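Local coordinates for outer protein YopM (Yersinia pestis, PDB 1JL5) that is a leucine-rich repeat effector that probably alters host cell physiology to promote bacterial survival in host tissues, at residues 107-110 against 111-115; 128-131 against 132-135. All blocks are in the same frame, centred on the assembly; numbering follows the deposited sequence.

Contact 1 (107-110 against 111-115)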
ATOM      1  N   PRO A 107       6.036  41.393   5.801  1.00 31.00           N
ATOM      2  CA  PRO A 107       6.404  42.765   6.140  1.00 31.17           C
ATOM      3  C   PRO A 107       6.495  43.478   4.803  1.00 32.25           C
ATOM      4  O   PRO A 107       6.528  42.826   3.754  1.00 30.98           O
ATOM      5  CB  PRO A 107       7.767  42.596   6.800  1.00 30.52           C
ATOM      6  CG  PRO A 107       8.338  41.418   6.058  1.00 30.50           C
ATOM      7  CD  PRO A 107       7.167  40.472   6.005  1.00 29.95           C
ATOM      8  N   GLU A 108       6.524  44.802   4.822  1.00 32.86           N
ATOM      9  CA  GLU A 108       6.626  45.540   3.578  1.00 34.86           C
ATOM     10  C   GLU A 108       7.844  45.017   2.831  1.00 33.17           C
ATOM     11  O   GLU A 108       8.905  44.811   3.419  1.00 33.33           O
ATOM     12  CB  GLU A 108       6.790  47.030   3.852  1.00 37.32           C
ATOM     13  CG  GLU A 108       6.887  47.860   2.588  1.00 44.12           C
ATOM     14  CD  GLU A 108       7.092  49.325   2.883  1.00 47.30           C
ATOM     15  OE1 GLU A 108       6.236  49.909   3.582  1.00 49.94           O
ATOM     16  OE2 GLU A 108       8.108  49.889   2.423  1.00 50.36           O
ATOM     17  N   LEU A 109       7.695  44.794   1.534  1.00 31.93           N
ATOM     18  CA  LEU A 109       8.805  44.283   0.754  1.00 32.58           C
ATOM     19  C   LEU A 109       9.590  45.412   0.109  1.00 33.16           C
ATOM     20  O   LEU A 109       9.016  46.355  -0.429  1.00 34.01           O
ATOM     21  CB  LEU A 109       8.288  43.311  -0.309  1.00 32.55           C
ATOM     22  CG  LEU A 109       7.497  42.125   0.259  1.00 31.20           C
ATOM     23  CD1 LEU A 109       7.022  41.236  -0.878  1.00 30.53           C
ATOM     24  CD2 LEU A 109       8.371  41.339   1.226  1.00 29.76           C
ATOM     25  N   PRO A 110      10.926  45.334   0.169  1.00 34.57           N
ATOM     26  CA  PRO A 110      11.794  46.357  -0.414  1.00 35.45           C
ATOM     27  C   PRO A 110      11.534  46.514  -1.906  1.00 37.29           C
ATOM     28  O   PRO A 110      11.165  45.555  -2.587  1.00 37.99           O
ATOM     29  CB  PRO A 110      13.195  45.812  -0.148  1.00 35.90           C
ATOM     30  CG  PRO A 110      13.019  44.991   1.092  1.00 37.34           C
ATOM     31  CD  PRO A 110      11.720  44.281   0.824  1.00 34.76           C
ATOM     32  N   GLN A 111      11.730  47.728  -2.409  1.00 37.40           N
ATOM     33  CA  GLN A 111      11.540  48.004  -3.823  1.00 36.82           C
ATOM     34  C   GLN A 111      12.655  47.305  -4.579  1.00 36.00           C
ATOM     35  O   GLN A 111      12.639  47.217  -5.804  1.00 38.12           O
ATOM     36  CB  GLN A 111      11.609  49.508  -4.072  1.00 38.33           C
ATOM     37  CG  GLN A 111      10.483  50.270  -3.420  1.00 39.34           C
ATOM     38  CD  GLN A 111       9.148  49.918  -4.023  1.00 40.89           C
ATOM     39  OE1 GLN A 111       8.884  50.225  -5.186  1.00 42.10           O
ATOM     40  NE2 GLN A 111       8.293  49.262  -3.243  1.00 41.49           N
ATOM     41  N   SER A 112      13.627  46.810  -3.827  1.00 34.11           N
ATOM     42  CA  SER A 112      14.764  46.114  -4.402  1.00 34.23           C
ATOM     43  C   SER A 112      14.497  44.615  -4.489  1.00 33.25           C
ATOM     44  O   SER A 112      15.295  43.867  -5.057  1.00 33.74           O
ATOM     45  CB  SER A 112      15.993  46.348  -3.536  1.00 33.64           C
ATOM     46  OG  SER A 112      15.734  45.921  -2.209  1.00 37.09           O
ATOM     47  N   LEU A 113      13.379  44.176  -3.922  1.00 31.85           N
ATOM     48  CA  LEU A 113      13.059  42.756  -3.933  1.00 31.28           C
ATOM     49  C   LEU A 113      12.848  42.228  -5.343  1.00 30.21           C
ATOM     50  O   LEU A 113      11.999  42.715  -6.091  1.00 29.26           O
ATOM     51  CB  LEU A 113      11.813  42.470  -3.093  1.00 29.56           C
ATOM     52  CG  LEU A 113      11.773  41.017  -2.605  1.00 30.20           C
ATOM     53  CD1 LEU A 113      12.901  40.817  -1.600  1.00 27.48           C
ATOM     54  CD2 LEU A 113      10.427  40.690  -1.975  1.00 28.48           C
ATOM     55  N   LYS A 114      13.638  41.227  -5.700  1.00 31.02           N
ATOM     56  CA  LYS A 114      13.538  40.607  -7.008  1.00 33.70           C
ATOM     57  C   LYS A 114      12.960  39.216  -6.833  1.00 33.47           C
ATOM     58  O   LYS A 114      12.304  38.679  -7.724  1.00 33.77           O
ATOM     59  CB  LYS A 114      14.918  40.497  -7.653  1.00 34.36           C
ATOM     60  CG  LYS A 114      15.515  41.822  -8.083  1.00 37.59           C
ATOM     61  CD  LYS A 114      16.882  41.600  -8.700  1.00 40.25           C
ATOM     62  CE  LYS A 114      17.443  42.884  -9.287  1.00 41.91           C
ATOM     63  NZ  LYS A 114      18.802  42.646  -9.847  1.00 44.04           N
ATOM     64  N   SER A 115      13.199  38.638  -5.667  1.00 33.00           N
ATOM     65  CA  SER A 115      12.719  37.298  -5.404  1.00 33.20           C
ATOM     66  C   SER A 115      12.012  37.169  -4.062  1.00 31.93           C
ATOM     67  O   SER A 115      12.575  37.478  -3.012  1.00 32.92           O
ATOM     68  CB  SER A 115      13.888  36.321  -5.470  1.00 33.00           C
ATOM     69  OG  SER A 115      13.444  34.997  -5.265  1.00 39.71           O
TER
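L109 and L113 meet across a tight reversal of the chain. The touching branch of L113 is CD2. It lies against the whole isobutyl group of L109, and the closest approach is 3.6 Å, from L109 CD1 to L113 CD2. L109 CB is nearly as near, 3.8 Å from the same L113 CD2, and L109 CD2 follows at 3.9 Å from it. One methyl of L113 therefore serves both branches of L109 and the root of its side chain. Different first torsions bring the two leucines together. In L109, CG sits beside the backbone N and opposite the carbonyl carbon (chi1 -58°). In L113, CG swings to the far side from its own N (chi1 -156°), which carries CD2 back to L109. The two side chains are crossed rather than lying alongside one another.

P110 to L113 form a type I beta turn. L113 N donates to P110 O at 2.9 Å. L113 CB also rests 3.2 Å from P110 O. The turn leads into strand 115-117, one of the short parallel strands of the leucine-rich repeat solenoid. L109 and L113 both belong to the second repeat, and both touch L96 of strand 95-97.

The two corner residues, Q111 and S112, are polar. S112 OG lies 3.3 Å from P110 CB, a van der Waals contact with the proline ring. The hydroxyl is hydrogen-bonded to L93 O, just before strand 95-97. Q111 leaves the turn on its exposed side. Its chain curls back, leaving NE2 4.1 Å from L109 O, too far for a hydrogen bond.

Contact 2 (128-131 against 132-135)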
ATOM      1  N   ASP A 128       0.715  44.644  -3.151  1.00 33.51           N
ATOM      2  CA  ASP A 128       1.153  44.779  -4.523  1.00 33.22           C
ATOM      3  C   ASP A 128       2.620  44.421  -4.556  1.00 32.99           C
ATOM      4  O   ASP A 128       3.389  44.819  -3.687  1.00 32.73           O
ATOM      5  CB  ASP A 128       0.919  46.198  -5.020  1.00 35.28           C
ATOM      6  CG  ASP A 128      -0.541  46.564  -5.013  1.00 37.29           C
ATOM      7  OD1 ASP A 128      -1.366  45.652  -5.227  1.00 39.26           O
ATOM      8  OD2 ASP A 128      -0.868  47.749  -4.799  1.00 42.26           O
ATOM      9  N   LEU A 129       2.998  43.647  -5.561  1.00 32.80           N
ATOM     10  CA  LEU A 129       4.364  43.182  -5.696  1.00 33.07           C
ATOM     11  C   LEU A 129       5.412  44.264  -5.840  1.00 34.42           C
ATOM     12  O   LEU A 129       5.153  45.335  -6.390  1.00 34.51           O
ATOM     13  CB  LEU A 129       4.474  42.239  -6.892  1.00 31.20           C
ATOM     14  CG  LEU A 129       3.507  41.059  -6.895  1.00 31.13           C
ATOM     15  CD1 LEU A 129       3.776  40.208  -8.128  1.00 30.52           C
ATOM     16  CD2 LEU A 129       3.679  40.239  -5.614  1.00 29.11           C
ATOM     17  N   PRO A 130       6.618  43.994  -5.327  1.00 35.48           N
ATOM     18  CA  PRO A 130       7.716  44.950  -5.420  1.00 35.31           C
ATOM     19  C   PRO A 130       7.916  45.103  -6.926  1.00 36.21           C
ATOM     20  O   PRO A 130       7.881  44.114  -7.660  1.00 36.32           O
ATOM     21  CB  PRO A 130       8.865  44.206  -4.751  1.00 36.37           C
ATOM     22  CG  PRO A 130       8.178  43.341  -3.756  1.00 35.90           C
ATOM     23  CD  PRO A 130       7.006  42.821  -4.527  1.00 34.73           C
ATOM     24  N   PRO A 131       8.129  46.333  -7.408  1.00 36.81           N
ATOM     25  CA  PRO A 131       8.316  46.566  -8.842  1.00 35.14           C
ATOM     26  C   PRO A 131       9.333  45.679  -9.547  1.00 33.83           C
ATOM     27  O   PRO A 131       9.174  45.358 -10.720  1.00 34.75           O
ATOM     28  CB  PRO A 131       8.698  48.044  -8.900  1.00 35.48           C
ATOM     29  CG  PRO A 131       9.418  48.248  -7.604  1.00 35.94           C
ATOM     30  CD  PRO A 131       8.517  47.526  -6.633  1.00 36.31           C
ATOM     31  N   LEU A 132      10.375  45.275  -8.835  1.00 32.56           N
ATOM     32  CA  LEU A 132      11.415  44.454  -9.439  1.00 32.75           C
ATOM     33  C   LEU A 132      11.229  42.954  -9.242  1.00 31.67           C
ATOM     34  O   LEU A 132      12.102  42.168  -9.611  1.00 31.99           O
ATOM     35  CB  LEU A 132      12.778  44.861  -8.880  1.00 33.70           C
ATOM     36  CG  LEU A 132      13.124  46.350  -8.948  1.00 35.59           C
ATOM     37  CD1 LEU A 132      14.515  46.562  -8.370  1.00 34.99           C
ATOM     38  CD2 LEU A 132      13.063  46.837 -10.388  1.00 34.67           C
ATOM     39  N   LEU A 133      10.102  42.548  -8.673  1.00 29.79           N
ATOM     40  CA  LEU A 133       9.888  41.135  -8.432  1.00 28.92           C
ATOM     41  C   LEU A 133      10.042  40.290  -9.691  1.00 29.15           C
ATOM     42  O   LEU A 133       9.347  40.480 -10.688  1.00 28.53           O
ATOM     43  CB  LEU A 133       8.512  40.890  -7.809  1.00 28.81           C
ATOM     44  CG  LEU A 133       8.477  39.561  -7.045  1.00 28.01           C
ATOM     45  CD1 LEU A 133       9.478  39.632  -5.900  1.00 25.59           C
ATOM     46  CD2 LEU A 133       7.079  39.276  -6.525  1.00 27.72           C
ATOM     47  N   GLU A 134      10.980  39.357  -9.628  1.00 30.23           N
ATOM     48  CA  GLU A 134      11.259  38.451 -10.726  1.00 32.58           C
ATOM     49  C   GLU A 134      10.697  37.079 -10.393  1.00 31.83           C
ATOM     50  O   GLU A 134      10.221  36.352 -11.267  1.00 31.43           O
ATOM     51  CB  GLU A 134      12.766  38.340 -10.938  1.00 33.38           C
ATOM     52  CG  GLU A 134      13.393  39.558 -11.580  1.00 37.82           C
ATOM     53  CD  GLU A 134      14.902  39.506 -11.547  1.00 40.38           C
ATOM     54  OE1 GLU A 134      15.455  38.400 -11.370  1.00 41.13           O
ATOM     55  OE2 GLU A 134      15.536  40.570 -11.702  1.00 44.92           O
ATOM     56  N   TYR A 135      10.759  36.732  -9.116  1.00 30.88           N
ATOM     57  CA  TYR A 135      10.275  35.445  -8.658  1.00 30.47           C
ATOM     58  C   TYR A 135       9.263  35.627  -7.541  1.00 29.66           C
ATOM     59  O   TYR A 135       9.562  36.211  -6.497  1.00 28.09           O
ATOM     60  CB  TYR A 135      11.454  34.602  -8.170  1.00 34.18           C
ATOM     61  CG  TYR A 135      11.120  33.159  -7.859  1.00 39.55           C
ATOM     62  CD1 TYR A 135      10.167  32.831  -6.896  1.00 42.43           C
ATOM     63  CD2 TYR A 135      11.776  32.120  -8.516  1.00 41.77           C
ATOM     64  CE1 TYR A 135       9.877  31.502  -6.593  1.00 45.13           C
ATOM     65  CE2 TYR A 135      11.493  30.788  -8.220  1.00 44.37           C
ATOM     66  CZ  TYR A 135      10.543  30.489  -7.258  1.00 45.32           C
ATOM     67  OH  TYR A 135      10.258  29.175  -6.963  1.00 48.04           O
TER
HETATM   68  O   HOH W   1       8.446  42.737 -11.705  1.00 31.94           O
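L133 reaches back over the turn to L129 and P130, and this is the close-packed part of the contact. Its CD2 methyl does most of the touching. It lies 3.6 Å from L129 CD2 and 3.8 Å from L129 CD1, so it meets both branches of that leucine. The same L133 CD2 is 4.1 Å from P130 CD, a looser apolar touch. The first torsion of L133 (chi1 -157°) turns CG away from its own N and brings this methyl inward. L133 and P130 are buried, with L116 of strand 115-117 and L109 of the preceding coil packed against them respectively.

The reversal is a type I beta turn from P130 to L133. L133 N donates to P130 O at 2.9 Å. The turn spans the boundary between the third and fourth repeats of the leucine-rich repeat fold and leads towards strand 135-137.

The packing is looser at the corner. P131 is exposed and L132 partly exposed, and they are simply neighbours in the chain. Their side chains barely meet: the nearest apolar pair is P131 CG to L132 CG at 4.4 Å. One water bridges two backbone carbonyls here. It donates to P131 O at 2.9 Å and to L133 O at 2.6 Å, joining the corner to the outgoing chain.

Contacts 1 and 2 occupy equivalent places in successive coils of the solenoid, with centres about 7 Å apart. Each is a proline-led turn on the way into a parallel strand. Contact 1 lies nearer the surface, while contact 2 is partly buried, with two buried residues against one. Their corners differ in chemistry: residues 111-112 are polar, whereas residues 131-132 are apolar. The coils also touch directly. K114 O probably accepts a hydrogen bond from Y135 N, Q111 OE1 packs on P131 CD, and Q111 O lies against L132 CD1.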